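WbbM protein (Klebsiella pneumoniae, PDB 6U4B) acts as a trimeric, bifunctional glycosyltransferase that probably builds the O-antigen polysaccharide, with a DUF4422 region and a glycosyltransferase family 8 region in one chain. Local coordinates at residues 149-154 with 217-222; 421-426 with 517-522; 295-300 with 332-337. One frame throughout, in Å; residues are numbered along the deposited sequence.

Contact 1 (149-154 with 217-222); sequences GIDILL and VMRKDI
L153 and V217 face each other as an antiparallel hydrogen-bonded pair, and their two backbone bonds are the strongest polar link here. L153 N reaches V217 O at 2.6 Å, while V217 N returns a bond to L153 O at 2.8 Å. One step on, R219 N binds D151 O at 3.0 Å, extending the backbone ladder as far as R219, at the N-cap position just before helix 220-240. Beside this end a salt bridge forms: D151 OD2 meets R219 NH1 at 2.9 Å, but the carboxylate and guanidinium planes stand 76° apart and the N-H...O angle is only 126°, so the hydrogen bond within it is weak. The arginine reaches back because its chain bends at chi2 and chi3, which sets one guanidinium face against I150 O. D151 OD1 has its own donor, K276 N.

Apolar pairs line both faces of the strand pair. On one, I152 CG1 lies alongside M218 CB at 3.7 Å in a non-hydrogen-bonded pair; on the other, L153 CD1 touches V217 CB. From the first turn of the helix, I222 CD1 comes to 3.7 Å from D151 CB.

The arrangement is an antiparallel strand pair inside a mixed sheet: strand 216-219 runs between 97-102 and 152-159, with helix 253-272 packed against M218 and L154.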
ATOM      1  N   GLY A 149      37.293  37.348 -41.245  1.00 95.23           N
ATOM      2  CA  GLY A 149      37.818  38.438 -40.440  1.00 91.68           C
ATOM      3  C   GLY A 149      36.733  39.315 -39.851  1.00 85.97           C
ATOM      4  O   GLY A 149      36.946  40.510 -39.629  1.00 86.54           O
ATOM      5  N   ILE A 150      35.570  38.727 -39.587  1.00 77.83           N
ATOM      6  CA  ILE A 150      34.403  39.464 -39.123  1.00 70.31           C
ATOM      7  C   ILE A 150      34.273  39.295 -37.617  1.00 66.11           C
ATOM      8  O   ILE A 150      34.587  38.240 -37.057  1.00 65.47           O
ATOM      9  CB  ILE A 150      33.128  38.990 -39.854  1.00 67.48           C
ATOM     10  CG1 ILE A 150      33.368  38.939 -41.363  1.00 67.00           C
ATOM     11  CG2 ILE A 150      31.953  39.911 -39.548  1.00 66.07           C
ATOM     12  CD1 ILE A 150      33.760  40.278 -41.965  1.00 62.30           C
ATOM     13  N   ASP A 151      33.805  40.352 -36.952  1.00 64.05           N
ATOM     14  CA  ASP A 151      33.567  40.302 -35.515  1.00 66.52           C
ATOM     15  C   ASP A 151      32.164  39.801 -35.183  1.00 65.30           C
ATOM     16  O   ASP A 151      32.000  38.929 -34.323  1.00 65.32           O
ATOM     17  CB  ASP A 151      33.786  41.683 -34.891  1.00 70.37           C
ATOM     18  CG  ASP A 151      35.219  42.164 -35.018  1.00 75.62           C
ATOM     19  OD1 ASP A 151      35.458  43.138 -35.762  1.00 76.53           O
ATOM     20  OD2 ASP A 151      36.111  41.563 -34.376  1.00 78.75           O
ATOM     21  N   ILE A 152      31.148  40.340 -35.854  1.00 65.16           N
ATOM     22  CA  ILE A 152      29.754  40.007 -35.582  1.00 61.72           C
ATOM     23  C   ILE A 152      29.021  39.844 -36.905  1.00 57.88           C
ATOM     24  O   ILE A 152      29.134  40.699 -37.789  1.00 54.52           O
ATOM     25  CB  ILE A 152      29.055  41.082 -34.725  1.00 60.05           C
ATOM     26  CG1 ILE A 152      29.715  41.206 -33.352  1.00 65.79           C
ATOM     27  CG2 ILE A 152      27.571  40.767 -34.571  1.00 54.85           C
ATOM     28  CD1 ILE A 152      29.129  42.304 -32.501  1.00 67.19           C
ATOM     29  N   LEU A 153      28.261  38.756 -37.033  1.00 56.87           N
ATOM     30  CA  LEU A 153      27.360  38.540 -38.157  1.00 56.92           C
ATOM     31  C   LEU A 153      25.935  38.484 -37.629  1.00 57.93           C
ATOM     32  O   LEU A 153      25.693  37.959 -36.537  1.00 58.00           O
ATOM     33  CB  LEU A 153      27.699  37.250 -38.918  1.00 55.31           C
ATOM     34  CG  LEU A 153      29.130  37.077 -39.438  1.00 63.33           C
ATOM     35  CD1 LEU A 153      30.046  36.470 -38.379  1.00 65.37           C
ATOM     36  CD2 LEU A 153      29.133  36.233 -40.698  1.00 68.06           C
ATOM     37  N   LEU A 154      24.992  39.024 -38.405  1.00 57.03           N
ATOM     38  CA  LEU A 154      23.606  39.117 -37.956  1.00 56.72           C
ATOM     39  C   LEU A 154      22.712  39.533 -39.123  1.00 49.32           C
ATOM     40  O   LEU A 154      23.225  39.863 -40.198  1.00 49.85           O
ATOM     41  CB  LEU A 154      23.491  40.088 -36.769  1.00 60.99           C
ATOM     42  CG  LEU A 154      23.699  41.600 -36.868  1.00 64.04           C
ATOM     43  CD1 LEU A 154      23.413  42.228 -35.510  1.00 59.75           C
ATOM     44  CD2 LEU A 154      25.101  41.940 -37.306  1.00 66.25           C
ATOM     45  N   VAL A 217      25.910  35.635 -35.025  1.00 49.67           N
ATOM     46  CA  VAL A 217      27.164  34.923 -34.808  1.00 52.50           C
ATOM     47  C   VAL A 217      28.211  35.971 -34.462  1.00 60.46           C
ATOM     48  O   VAL A 217      28.387  36.942 -35.206  1.00 62.47           O
ATOM     49  CB  VAL A 217      27.605  34.114 -36.044  1.00 50.99           C
ATOM     50  CG1 VAL A 217      28.803  33.235 -35.701  1.00 54.81           C
ATOM     51  CG2 VAL A 217      26.457  33.277 -36.593  1.00 45.77           C
ATOM     52  N   MET A 218      28.898  35.793 -33.335  1.00 62.01           N
ATOM     53  CA  MET A 218      29.906  36.762 -32.935  1.00 64.11           C
ATOM     54  C   MET A 218      31.130  36.048 -32.378  1.00 63.46           C
ATOM     55  O   MET A 218      31.092  34.859 -32.050  1.00 63.16           O
ATOM     56  CB  MET A 218      29.361  37.767 -31.913  1.00 62.00           C
ATOM     57  CG  MET A 218      28.909  37.158 -30.609  1.00 58.51           C
ATOM     58  SD  MET A 218      28.360  38.428 -29.453  1.00 55.96           S
ATOM     59  CE  MET A 218      26.970  39.125 -30.338  1.00 53.83           C
ATOM     60  N   ARG A 219      32.221  36.805 -32.286  1.00 66.18           N
ATOM     61  CA  ARG A 219      33.493  36.270 -31.830  1.00 69.98           C
ATOM     62  C   ARG A 219      33.411  35.853 -30.366  1.00 66.80           C
ATOM     63  O   ARG A 219      32.649  36.416 -29.574  1.00 67.06           O
ATOM     64  CB  ARG A 219      34.602  37.308 -32.024  1.00 78.36           C
ATOM     65  CG  ARG A 219      36.007  36.764 -31.826  1.00 84.64           C
ATOM     66  CD  ARG A 219      36.798  36.780 -33.121  1.00 91.79           C
ATOM     67  NE  ARG A 219      37.227  38.129 -33.483  1.00 95.65           N
ATOM     68  CZ  ARG A 219      37.977  38.415 -34.541  1.00101.89           C
ATOM     69  NH1 ARG A 219      38.323  39.671 -34.792  1.00106.34           N
ATOM     70  NH2 ARG A 219      38.384  37.446 -35.351  1.00101.48           N
ATOM     71  N   LYS A 220      34.219  34.848 -30.019  1.00 64.69           N
ATOM     72  CA  LYS A 220      34.201  34.263 -28.680  1.00 65.83           C
ATOM     73  C   LYS A 220      34.364  35.321 -27.592  1.00 66.56           C
ATOM     74  O   LYS A 220      33.638  35.318 -26.591  1.00 66.36           O
ATOM     75  CB  LYS A 220      35.302  33.207 -28.575  1.00 69.81           C
ATOM     76  CG  LYS A 220      35.586  32.693 -27.175  1.00 73.40           C
ATOM     77  CD  LYS A 220      36.806  31.784 -27.200  1.00 78.90           C
ATOM     78  CE  LYS A 220      37.332  31.487 -25.806  1.00 81.34           C
ATOM     79  NZ  LYS A 220      38.655  30.802 -25.858  1.00 83.72           N
ATOM     80  N   ASP A 221      35.311  36.243 -27.777  1.00 66.79           N
ATOM     81  CA  ASP A 221      35.555  37.257 -26.755  1.00 71.58           C
ATOM     82  C   ASP A 221      34.434  38.289 -26.711  1.00 66.90           C
ATOM     83  O   ASP A 221      34.081  38.783 -25.633  1.00 67.66           O
ATOM     84  CB  ASP A 221      36.904  37.926 -26.998  1.00 80.77           C
ATOM     85  CG  ASP A 221      38.066  37.018 -26.652  1.00 90.17           C
ATOM     86  OD1 ASP A 221      37.982  36.311 -25.620  1.00 91.74           O
ATOM     87  OD2 ASP A 221      39.064  37.007 -27.405  1.00 95.67           O
ATOM     88  N   ILE A 222      33.858  38.625 -27.866  1.00 61.04           N
ATOM     89  CA  ILE A 222      32.720  39.536 -27.878  1.00 53.15           C
ATOM     90  C   ILE A 222      31.496  38.875 -27.254  1.00 56.25           C
ATOM     91  O   ILE A 222      30.684  39.543 -26.600  1.00 56.58           O
ATOM     92  CB  ILE A 222      32.442  40.014 -29.317  1.00 51.76           C
ATOM     93  CG1 ILE A 222      33.683  40.705 -29.892  1.00 54.83           C
ATOM     94  CG2 ILE A 222      31.253  40.959 -29.357  1.00 50.35           C
ATOM     95  CD1 ILE A 222      33.452  41.368 -31.236  1.00 54.48           C
TER

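Contact 2 (421-426 with 517-522); sequences VPLGNN and RVTFLP
N426 and R517 bring the two backbones closest, 4.4 Å from CA to CA, at the point where a type II' turn from L423 to N426 folds segment 421-426 toward strand 518-521; toward V421 and L521 the chains diverge.

Two side-chain hydrogen bonds cross the gap. R517 bends at chi2 and chi3, and this curl carries its NH2 back to N425 O at 2.6 Å. The carbonyl oxygen sits at the guanidinium edge, near its plane, although NH2 approaches tilted 21° from the plane of the carbonyl group. The same NH2 forms a salt bridge with E487, so it serves both the turn and helix 481-487. Farther along the strand, N426 ND2 donates to T519 OG1 at 2.9 Å with a nearly straight angle of 168°, the hydroxyl oxygen lying in the amide plane; the two side chains cross at about a right angle.

A water ties the arginine end together. It accepts from R517 NE at 2.6 Å and donates to N425 OD1 and N426 OD1, each 2.8 Å away. With this, both polar atoms of the N426 amide are engaged, which should fix how the group is flipped. Nearer the backbone, N426 CB lies 3.4 Å from R517 O.

The far end is apolar. T519 chi1 of -69° puts OG1 beside the backbone N, facing N426, and leaves CG2 for V421 CG1 at 4.1 Å, while V421 CG2 meets L521 CD2.

Chemically, the cation pairs directly with one backbone carbonyl, N425 O, and through water with two amide oxygens, while E487 probably offsets much of its charge. The bond from N426 N to L423 O, 3.1 Å, closes the turn; R517 and T519 tie its last two residues to segment 517-522.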
ATOM      1  N   VAL A 421      15.611 -13.648 -26.717  1.00 51.41           N
ATOM      2  CA  VAL A 421      15.158 -14.612 -27.724  1.00 53.45           C
ATOM      3  C   VAL A 421      15.988 -14.441 -28.992  1.00 59.38           C
ATOM      4  O   VAL A 421      16.102 -13.311 -29.505  1.00 55.64           O
ATOM      5  CB  VAL A 421      13.668 -14.421 -28.012  1.00 48.27           C
ATOM      6  CG1 VAL A 421      13.230 -15.316 -29.163  1.00 46.26           C
ATOM      7  CG2 VAL A 421      12.844 -14.711 -26.767  1.00 48.91           C
ATOM      8  N   PRO A 422      16.587 -15.505 -29.527  1.00 64.11           N
ATOM      9  CA  PRO A 422      17.369 -15.372 -30.765  1.00 65.53           C
ATOM     10  C   PRO A 422      16.473 -14.985 -31.935  1.00 61.63           C
ATOM     11  O   PRO A 422      15.485 -15.661 -32.229  1.00 62.44           O
ATOM     12  CB  PRO A 422      17.977 -16.768 -30.958  1.00 69.50           C
ATOM     13  CG  PRO A 422      17.877 -17.431 -29.609  1.00 70.45           C
ATOM     14  CD  PRO A 422      16.636 -16.873 -28.984  1.00 66.10           C
ATOM     15  N   LEU A 423      16.832 -13.885 -32.605  1.00 58.55           N
ATOM     16  CA  LEU A 423      16.046 -13.368 -33.716  1.00 56.10           C
ATOM     17  C   LEU A 423      16.653 -13.630 -35.086  1.00 58.17           C
ATOM     18  O   LEU A 423      15.917 -13.611 -36.075  1.00 55.10           O
ATOM     19  CB  LEU A 423      15.829 -11.854 -33.562  1.00 53.53           C
ATOM     20  CG  LEU A 423      14.435 -11.383 -33.134  1.00 49.26           C
ATOM     21  CD1 LEU A 423      13.985 -12.114 -31.886  1.00 46.80           C
ATOM     22  CD2 LEU A 423      14.433  -9.877 -32.911  1.00 47.17           C
ATOM     23  N   GLY A 424      17.959 -13.874 -35.174  1.00 59.85           N
ATOM     24  CA  GLY A 424      18.579 -13.995 -36.484  1.00 60.01           C
ATOM     25  C   GLY A 424      18.445 -12.698 -37.253  1.00 61.95           C
ATOM     26  O   GLY A 424      18.605 -11.602 -36.704  1.00 63.66           O
ATOM     27  N   ASN A 425      18.138 -12.812 -38.544  1.00 61.75           N
ATOM     28  CA  ASN A 425      17.808 -11.649 -39.356  1.00 59.15           C
ATOM     29  C   ASN A 425      16.305 -11.488 -39.553  1.00 54.68           C
ATOM     30  O   ASN A 425      15.880 -10.771 -40.465  1.00 53.88           O
ATOM     31  CB  ASN A 425      18.526 -11.704 -40.708  1.00 63.18           C
ATOM     32  CG  ASN A 425      18.249 -12.982 -41.474  1.00 66.39           C
ATOM     33  OD1 ASN A 425      17.304 -13.713 -41.177  1.00 66.64           O
ATOM     34  ND2 ASN A 425      19.078 -13.256 -42.475  1.00 68.64           N
ATOM     35  N   ASN A 426      15.496 -12.145 -38.724  1.00 51.58           N
ATOM     36  CA  ASN A 426      14.066 -11.874 -38.730  1.00 49.58           C
ATOM     37  C   ASN A 426      13.815 -10.431 -38.316  1.00 48.69           C
ATOM     38  O   ASN A 426      14.585  -9.833 -37.559  1.00 43.93           O
ATOM     39  CB  ASN A 426      13.324 -12.828 -37.792  1.00 48.97           C
ATOM     40  CG  ASN A 426      13.102 -14.194 -38.408  1.00 50.70           C
ATOM     41  OD1 ASN A 426      13.209 -14.360 -39.622  1.00 52.34           O
ATOM     42  ND2 ASN A 426      12.775 -15.176 -37.576  1.00 45.72           N
ATOM     43  N   ARG A 517       9.393 -13.267 -41.945  1.00 48.24           N
ATOM     44  CA  ARG A 517      10.502 -12.683 -41.200  1.00 50.31           C
ATOM     45  C   ARG A 517      10.115 -12.507 -39.738  1.00 49.85           C
ATOM     46  O   ARG A 517      10.476 -11.520 -39.092  1.00 44.95           O
ATOM     47  CB  ARG A 517      10.930 -11.345 -41.803  1.00 47.11           C
ATOM     48  CG  ARG A 517      11.106 -11.346 -43.321  1.00 50.43           C
ATOM     49  CD  ARG A 517      12.362 -12.088 -43.764  1.00 51.85           C
ATOM     50  NE  ARG A 517      13.574 -11.552 -43.146  1.00 54.55           N
ATOM     51  CZ  ARG A 517      14.187 -10.436 -43.532  1.00 57.23           C
ATOM     52  NH1 ARG A 517      13.700  -9.717 -44.536  1.00 55.76           N
ATOM     53  NH2 ARG A 517      15.286 -10.034 -42.909  1.00 55.69           N
ATOM     54  N   VAL A 518       9.359 -13.461 -39.199  1.00 47.55           N
ATOM     55  CA  VAL A 518       8.781 -13.347 -37.863  1.00 47.88           C
ATOM     56  C   VAL A 518       9.233 -14.536 -37.027  1.00 48.30           C
ATOM     57  O   VAL A 518       9.033 -15.692 -37.420  1.00 48.17           O
ATOM     58  CB  VAL A 518       7.247 -13.270 -37.912  1.00 45.63           C
ATOM     59  CG1 VAL A 518       6.666 -13.282 -36.509  1.00 43.73           C
ATOM     60  CG2 VAL A 518       6.800 -12.028 -38.663  1.00 43.80           C
ATOM     61  N   THR A 519       9.842 -14.250 -35.879  1.00 49.52           N
ATOM     62  CA  THR A 519      10.045 -15.242 -34.832  1.00 50.51           C
ATOM     63  C   THR A 519       8.783 -15.300 -33.980  1.00 46.16           C
ATOM     64  O   THR A 519       8.263 -14.262 -33.567  1.00 44.39           O
ATOM     65  CB  THR A 519      11.254 -14.891 -33.965  1.00 46.73           C
ATOM     66  OG1 THR A 519      12.455 -15.050 -34.731  1.00 53.16           O
ATOM     67  CG2 THR A 519      11.317 -15.790 -32.739  1.00 43.27           C
ATOM     68  N   PHE A 520       8.281 -16.504 -33.735  1.00 48.56           N
ATOM     69  CA  PHE A 520       7.010 -16.667 -33.039  1.00 44.78           C
ATOM     70  C   PHE A 520       7.257 -16.868 -31.549  1.00 38.74           C
ATOM     71  O   PHE A 520       7.948 -17.810 -31.148  1.00 40.93           O
ATOM     72  CB  PHE A 520       6.209 -17.819 -33.642  1.00 44.86           C
ATOM     73  CG  PHE A 520       5.753 -17.547 -35.044  1.00 48.17           C
ATOM     74  CD1 PHE A 520       4.738 -16.636 -35.287  1.00 44.40           C
ATOM     75  CD2 PHE A 520       6.354 -18.178 -36.121  1.00 54.53           C
ATOM     76  CE1 PHE A 520       4.318 -16.368 -36.576  1.00 45.68           C
ATOM     77  CE2 PHE A 520       5.938 -17.917 -37.416  1.00 55.10           C
ATOM     78  CZ  PHE A 520       4.918 -17.010 -37.644  1.00 51.15           C
ATOM     79  N   LEU A 521       6.706 -15.967 -30.741  1.00 40.72           N
ATOM     80  CA  LEU A 521       6.806 -16.033 -29.294  1.00 40.15           C
ATOM     81  C   LEU A 521       5.711 -16.934 -28.728  1.00 40.13           C
ATOM     82  O   LEU A 521       4.617 -17.025 -29.294  1.00 43.19           O
ATOM     83  CB  LEU A 521       6.689 -14.638 -28.690  1.00 38.09           C
ATOM     84  CG  LEU A 521       7.793 -13.656 -29.076  1.00 38.33           C
ATOM     85  CD1 LEU A 521       7.523 -12.272 -28.495  1.00 35.63           C
ATOM     86  CD2 LEU A 521       9.145 -14.181 -28.619  1.00 40.02           C
ATOM     87  N   PRO A 522       5.984 -17.619 -27.620  1.00 43.80           N
ATOM     88  CA  PRO A 522       4.958 -18.482 -27.024  1.00 45.97           C
ATOM     89  C   PRO A 522       3.744 -17.681 -26.578  1.00 44.96           C
ATOM     90  O   PRO A 522       3.833 -16.491 -26.262  1.00 41.98           O
ATOM     91  CB  PRO A 522       5.678 -19.131 -25.835  1.00 44.95           C
ATOM     92  CG  PRO A 522       6.867 -18.263 -25.571  1.00 48.62           C
ATOM     93  CD  PRO A 522       7.264 -17.694 -26.899  1.00 48.75           C
TER
HETATM   94  O   HOH W   1      14.635 -13.495 -41.861  1.00 46.45           O

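Contact 3 (295-300 with 332-337)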
ATOM      1  N   ASN A 295      17.897   8.910 -28.295  1.00 51.59           N
ATOM      2  CA  ASN A 295      19.111   8.192 -27.958  1.00 57.02           C
ATOM      3  C   ASN A 295      18.912   7.352 -26.702  1.00 59.43           C
ATOM      4  O   ASN A 295      18.124   7.713 -25.822  1.00 56.31           O
ATOM      5  CB  ASN A 295      20.273   9.166 -27.739  1.00 60.23           C
ATOM      6  CG  ASN A 295      20.878   9.647 -29.043  1.00 66.18           C
ATOM      7  OD1 ASN A 295      20.273  10.437 -29.769  1.00 65.98           O
ATOM      8  ND2 ASN A 295      22.080   9.172 -29.349  1.00 69.22           N
ATOM      9  N   PRO A 296      19.604   6.217 -26.609  1.00 59.93           N
ATOM     10  CA  PRO A 296      19.535   5.414 -25.385  1.00 56.54           C
ATOM     11  C   PRO A 296      20.027   6.207 -24.183  1.00 57.39           C
ATOM     12  O   PRO A 296      20.928   7.042 -24.286  1.00 59.63           O
ATOM     13  CB  PRO A 296      20.455   4.226 -25.688  1.00 55.97           C
ATOM     14  CG  PRO A 296      20.502   4.151 -27.184  1.00 56.76           C
ATOM     15  CD  PRO A 296      20.415   5.570 -27.657  1.00 58.77           C
ATOM     16  N   VAL A 297      19.409   5.944 -23.031  1.00 52.24           N
ATOM     17  CA  VAL A 297      19.793   6.614 -21.794  1.00 57.01           C
ATOM     18  C   VAL A 297      20.732   5.769 -20.938  1.00 58.92           C
ATOM     19  O   VAL A 297      21.456   6.328 -20.100  1.00 63.53           O
ATOM     20  CB  VAL A 297      18.551   7.028 -20.978  1.00 62.28           C
ATOM     21  CG1 VAL A 297      17.852   8.198 -21.647  1.00 67.70           C
ATOM     22  CG2 VAL A 297      17.599   5.858 -20.832  1.00 61.13           C
ATOM     23  N   PHE A 298      20.738   4.452 -21.115  1.00 56.44           N
ATOM     24  CA  PHE A 298      21.729   3.576 -20.514  1.00 60.87           C
ATOM     25  C   PHE A 298      22.628   3.012 -21.605  1.00 62.97           C
ATOM     26  O   PHE A 298      22.270   2.998 -22.786  1.00 64.23           O
ATOM     27  CB  PHE A 298      21.075   2.421 -19.747  1.00 58.82           C
ATOM     28  CG  PHE A 298      20.029   2.852 -18.762  1.00 58.03           C
ATOM     29  CD1 PHE A 298      20.368   3.138 -17.451  1.00 59.92           C
ATOM     30  CD2 PHE A 298      18.701   2.948 -19.143  1.00 53.43           C
ATOM     31  CE1 PHE A 298      19.402   3.524 -16.540  1.00 59.29           C
ATOM     32  CE2 PHE A 298      17.732   3.334 -18.239  1.00 52.60           C
ATOM     33  CZ  PHE A 298      18.082   3.622 -16.936  1.00 55.79           C
ATOM     34  N   ASP A 299      23.806   2.536 -21.196  1.00 68.22           N
ATOM     35  CA  ASP A 299      24.659   1.822 -22.139  1.00 75.29           C
ATOM     36  C   ASP A 299      24.031   0.500 -22.561  1.00 77.64           C
ATOM     37  O   ASP A 299      24.166   0.091 -23.719  1.00 80.40           O
ATOM     38  CB  ASP A 299      26.040   1.580 -21.534  1.00 81.04           C
ATOM     39  CG  ASP A 299      26.941   0.778 -22.451  1.00 85.49           C
ATOM     40  OD1 ASP A 299      27.482   1.361 -23.415  1.00 84.31           O
ATOM     41  OD2 ASP A 299      27.101  -0.440 -22.214  1.00 87.42           O
ATOM     42  N   SER A 300      23.350  -0.179 -21.641  1.00 78.77           N
ATOM     43  CA  SER A 300      22.628  -1.404 -21.954  1.00 79.58           C
ATOM     44  C   SER A 300      21.352  -1.423 -21.127  1.00 72.18           C
ATOM     45  O   SER A 300      21.405  -1.277 -19.902  1.00 72.12           O
ATOM     46  CB  SER A 300      23.473  -2.646 -21.660  1.00 87.26           C
ATOM     47  OG  SER A 300      23.703  -2.784 -20.269  1.00 93.37           O
ATOM     48  N   ASN A 332      18.611  -2.629 -16.641  1.00 57.63           N
ATOM     49  CA  ASN A 332      18.084  -1.286 -16.822  1.00 51.39           C
ATOM     50  C   ASN A 332      16.919  -1.329 -17.801  1.00 48.92           C
ATOM     51  O   ASN A 332      16.861  -2.189 -18.684  1.00 47.85           O
ATOM     52  CB  ASN A 332      19.164  -0.331 -17.329  1.00 51.56           C
ATOM     53  CG  ASN A 332      20.326  -0.208 -16.370  1.00 54.85           C
ATOM     54  OD1 ASN A 332      20.156  -0.315 -15.156  1.00 56.38           O
ATOM     55  ND2 ASN A 332      21.519   0.017 -16.909  1.00 56.68           N
ATOM     56  N   TYR A 333      15.982  -0.400 -17.632  1.00 48.17           N
ATOM     57  CA  TYR A 333      14.757  -0.384 -18.423  1.00 46.09           C
ATOM     58  C   TYR A 333      14.531   1.019 -18.964  1.00 48.18           C
ATOM     59  O   TYR A 333      14.364   1.970 -18.192  1.00 45.65           O
ATOM     60  CB  TYR A 333      13.562  -0.860 -17.591  1.00 43.46           C
ATOM     61  CG  TYR A 333      13.673  -2.314 -17.179  1.00 44.09           C
ATOM     62  CD1 TYR A 333      12.978  -3.306 -17.860  1.00 44.39           C
ATOM     63  CD2 TYR A 333      14.485  -2.695 -16.115  1.00 41.58           C
ATOM     64  CE1 TYR A 333      13.084  -4.636 -17.487  1.00 47.68           C
ATOM     65  CE2 TYR A 333      14.601  -4.018 -15.741  1.00 44.94           C
ATOM     66  CZ  TYR A 333      13.896  -4.985 -16.427  1.00 48.63           C
ATOM     67  OH  TYR A 333      14.009  -6.304 -16.048  1.00 46.61           O
ATOM     68  N   ASP A 334      14.527   1.138 -20.289  1.00 48.36           N
ATOM     69  CA  ASP A 334      14.429   2.405 -21.012  1.00 41.64           C
ATOM     70  C   ASP A 334      13.026   2.474 -21.610  1.00 42.41           C
ATOM     71  O   ASP A 334      12.784   1.996 -22.719  1.00 43.04           O
ATOM     72  CB  ASP A 334      15.523   2.482 -22.083  1.00 42.65           C
ATOM     73  CG  ASP A 334      15.530   3.802 -22.849  1.00 42.81           C
ATOM     74  OD1 ASP A 334      14.614   4.634 -22.675  1.00 40.16           O
ATOM     75  OD2 ASP A 334      16.475   4.003 -23.640  1.00 42.85           O
ATOM     76  N   ILE A 335      12.099   3.069 -20.865  1.00 40.17           N
ATOM     77  CA  ILE A 335      10.701   3.143 -21.268  1.00 39.97           C
ATOM     78  C   ILE A 335      10.463   4.475 -21.961  1.00 45.46           C
ATOM     79  O   ILE A 335      10.813   5.535 -21.427  1.00 43.02           O
ATOM     80  CB  ILE A 335       9.760   2.975 -20.063  1.00 37.63           C
ATOM     81  CG1 ILE A 335      10.101   1.701 -19.287  1.00 40.63           C
ATOM     82  CG2 ILE A 335       8.316   2.943 -20.528  1.00 32.98           C
ATOM     83  CD1 ILE A 335       9.184   1.433 -18.111  1.00 37.40           C
ATOM     84  N   VAL A 336       9.872   4.426 -23.152  1.00 44.63           N
ATOM     85  CA  VAL A 336       9.517   5.622 -23.906  1.00 44.08           C
ATOM     86  C   VAL A 336       8.040   5.538 -24.255  1.00 40.53           C
ATOM     87  O   VAL A 336       7.602   4.564 -24.880  1.00 42.68           O
ATOM     88  CB  VAL A 336      10.362   5.782 -25.180  1.00 38.86           C
ATOM     89  CG1 VAL A 336       9.861   6.961 -25.998  1.00 36.84           C
ATOM     90  CG2 VAL A 336      11.832   5.959 -24.826  1.00 38.08           C
ATOM     91  N   VAL A 337       7.277   6.551 -23.861  1.00 33.09           N
ATOM     92  CA  VAL A 337       5.851   6.624 -24.155  1.00 38.05           C
ATOM     93  C   VAL A 337       5.645   7.576 -25.325  1.00 43.91           C
ATOM     94  O   VAL A 337       5.975   8.765 -25.236  1.00 39.49           O
ATOM     95  CB  VAL A 337       5.046   7.078 -22.929  1.00 39.98           C
ATOM     96  CG1 VAL A 337       3.623   7.429 -23.338  1.00 39.64           C
ATOM     97  CG2 VAL A 337       5.048   5.988 -21.857  1.00 36.57           C
TER
HETATM   98  O   HOH W   2      18.768   2.936 -22.998  1.00 45.13           O
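F298 lays its ring over N332, and this is the tight half of the contact. Its chi1 of -51° sets CG anti to the carbonyl carbon and turns the ring toward N332. N332 CB sits 3.6 Å from the ring centroid and 12° off the ring normal, a CH-pi contact over the face. The amide continues the stack, its plane turned 25° from the ring, with ND2 only 3.4 Å from F298 CD1. ND2 also donates to S300 O, a long bond of 3.3 Å tilted out of the amide plane. At the ring edge stands D334 CB.

Looser are the exposed loop residues P296, V297 and S300, each with little area in the contact. V297 touches D334 with one methyl, CG2, 3.5 Å from the carboxylate carbon CG. A water accepts from F298 N at 3.1 Å and donates to D334 OD2 at 2.6 Å. D334 itself is buried and well held, by R363 on OD1 and Y399 OH on OD2.

Segment 295-300 leads into strand 302-309, which helix 313-325 connects to parallel strand 333-340 in a beta-alpha-beta crossover; strand 360-366, supplying R363, flanks 333-340 on its other side.

How the contacts relate
From the N terminus, contact 1 comes first, joining segments separated by 62 residues across the sheet that includes strands 152-159 and 216-219, within the DUF4422 range. Contact 3 follows: 31 residues, among them strand 302-309 and helix 313-325, separate its two segments. Contact 2 is last, closing a loop of 90 residues. The three loops are therefore in series and neither nest nor cross. Contacts 2 and 3 reach one sheet of the glycosyltransferase family 8 part, at strands 518-521 and 333-340, with centres about 22 Å apart. Contact 1 belongs to a different sheet, its centre about 56 Å from that of contact 2, on opposite sides of the chain's centre.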